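Side-chain contact in peroxiredoxin (Mycobacterium tuberculosis, PDB 5EPF), which reduces hydrogen peroxide and organic hydroperoxides to water and alcohols as a thiol-specific peroxidase, protecting the cell against oxidative stress: residues Ser77-Pro80 and Val81-Ala85. Residues are numbered along the deposited sequence; the frame is centred on the assembly and turned at random. Where two conformers were deposited one is given.
Sequences STDP and VRKQA. With EDO (1,2-ethanediol), chain D.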
loop_
_atom_site.group_PDB
_atom_site.type_symbol
_atom_site.label_atom_id
_atom_site.label_comp_id
_atom_site.label_asym_id
_atom_site.label_seq_id
_atom_site.Cartn_x
_atom_site.Cartn_y
_atom_site.Cartn_z
ATOM N N SER A 77 1.137 -3.061 -6.156
ATOM C CA SER A 77 2.300 -3.122 -7.036
ATOM C C SER A 77 1.794 -3.258 -8.469
ATOM O O SER A 77 0.589 -3.375 -8.709
ATOM C CB SER A 77 3.214 -4.305 -6.690
ATOM O OG SER A 77 2.577 -5.506 -7.114
ATOM N N THR A 78 2.727 -3.295 -9.422
ATOM C CA THR A 78 2.353 -3.551 -10.807
ATOM C C THR A 78 2.205 -5.035 -11.123
ATOM O O THR A 78 1.957 -5.373 -12.281
ATOM C CB THR A 78 3.365 -2.922 -11.769
ATOM O OG1 THR A 78 4.667 -3.465 -11.511
ATOM C CG2 THR A 78 3.377 -1.405 -11.629
ATOM N N ASP A 79 2.360 -5.925 -10.145
ATOM C CA ASP A 79 2.230 -7.349 -10.428
ATOM C C ASP A 79 0.796 -7.694 -10.845
ATOM O O ASP A 79 -0.162 -7.080 -10.369
ATOM C CB ASP A 79 2.590 -8.147 -9.184
ATOM C CG ASP A 79 4.045 -7.993 -8.813
ATOM O OD1 ASP A 79 4.900 -8.411 -9.617
ATOM O OD2 ASP A 79 4.351 -7.449 -7.736
ATOM N N PRO A 80 0.626 -8.694 -11.719
ATOM C CA PRO A 80 -0.720 -9.111 -12.135
ATOM C C PRO A 80 -1.507 -9.699 -10.971
ATOM O O PRO A 80 -0.949 -10.196 -9.986
ATOM C CB PRO A 80 -0.443 -10.190 -13.195
ATOM C CG PRO A 80 0.903 -9.877 -13.711
ATOM C CD PRO A 80 1.674 -9.342 -12.525
ATOM N N VAL A 81 -2.836 -9.657 -11.110
ATOM C CA VAL A 81 -3.738 -10.221 -10.104
ATOM C C VAL A 81 -3.334 -11.644 -9.738
ATOM O O VAL A 81 -3.309 -12.010 -8.561
ATOM C CB VAL A 81 -5.195 -10.148 -10.612
ATOM C CG1 VAL A 81 -6.152 -10.962 -9.747
ATOM C CG2 VAL A 81 -5.663 -8.687 -10.665
ATOM N N ARG A 82 -3.008 -12.473 -10.735
ATOM C CA ARG A 82 -2.717 -13.872 -10.428
ATOM C C ARG A 82 -1.481 -14.020 -9.546
ATOM O O ARG A 82 -1.416 -14.948 -8.728
ATOM C CB ARG A 82 -2.603 -14.707 -11.708
ATOM C CG ARG A 82 -1.355 -14.461 -12.545
ATOM C CD ARG A 82 -1.454 -15.188 -13.898
ATOM N NE ARG A 82 -2.527 -14.618 -14.704
ATOM C CZ ARG A 82 -2.779 -14.928 -15.970
ATOM N NH1 ARG A 82 -2.032 -15.825 -16.605
ATOM N NH2 ARG A 82 -3.791 -14.334 -16.597
ATOM N N LYS A 83 -0.501 -13.116 -9.675
ATOM C CA LYS A 83 0.666 -13.194 -8.805
ATOM C C LYS A 83 0.360 -12.637 -7.422
ATOM O O LYS A 83 0.801 -13.200 -6.414
ATOM C CB LYS A 83 1.864 -12.479 -9.425
ATOM C CG LYS A 83 3.142 -12.722 -8.612
ATOM C CD LYS A 83 4.409 -12.315 -9.347
ATOM C CE LYS A 83 5.618 -12.723 -8.503
ATOM N NZ LYS A 83 6.894 -12.603 -9.227
ATOM N N GLN A 84 -0.392 -11.536 -7.358
ATOM C CA GLN A 84 -0.848 -11.036 -6.064
ATOM C C GLN A 84 -1.647 -12.104 -5.331
ATOM O O GLN A 84 -1.490 -12.277 -4.117
ATOM C CB GLN A 84 -1.707 -9.775 -6.233
ATOM C CG GLN A 84 -1.090 -8.596 -7.004
ATOM C CD GLN A 84 0.031 -7.886 -6.266
ATOM O OE1 GLN A 84 0.951 -8.510 -5.738
ATOM N NE2 GLN A 84 -0.033 -6.562 -6.246
ATOM N N ALA A 85 -2.498 -12.841 -6.057
ATOM C CA ALA A 85 -3.296 -13.894 -5.436
ATOM C C ALA A 85 -2.408 -14.952 -4.792
ATOM O O ALA A 85 -2.652 -15.376 -3.659
ATOM C CB ALA A 85 -4.235 -14.532 -6.462
HETATM C C1 EDO D . -4.795 -11.499 -14.242
HETATM O O1 EDO D . -3.619 -11.953 -13.570
HETATM C C2 EDO D . -5.847 -12.598 -14.238
HETATM O O2 EDO D . -6.128 -12.969 -12.890
HETATM O O HOH W 1 7.064 -9.967 -8.798
#
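Pro-80 O takes two backbone donors from the first turn of helix 81-91. Gln-84 N bonds to Pro-80 O at 3.0 Å, almost straight, with an N-H...O angle of 173°. Lys-83 N adds a weak, bent bond. Pro-80 is the N-cap residue, at the end of the loop that joins strand 72-77 to the helix. The Gln-84 side chain folds back against loop 78-80. Gln-84 CG lies 3.4 Å from Pro-80 O. The bend at chi2 (-70°) then carries the amide to Ser-77 and Asp-79. Gln-84 NE2 lies 2.9 Å from Ser-77 OG. The amide is held by Tyr-44 OH at OE1 and Leu-98 O at NE2, which fixes its rotation in a buried place. Ser-77 OG closes an ST turn by accepting from Asp-79 N. Ser-77 OG also donates to Asp-79 OD2 at 2.7 Å, on the anti side of the carboxylate and 32° out of its plane. Ala-47 N is a second donor to OD2. The extended Lys-83 chain passes Asp-79, with Lys-83 CD 3.9 Å from Asp-79 OD1. Lys-83 NZ stays 4.7 Å from Asp-79 OD1, and one water bridges the two. Asp-79 lies near Cys-52, the probable peroxidatic cysteine. The Asp-79 carboxylate and the Gln-84 amide thus tie the loop and helix start to Ala-47, Tyr-44 and strand 97-99, close to the active site of this thioredoxin-like fold.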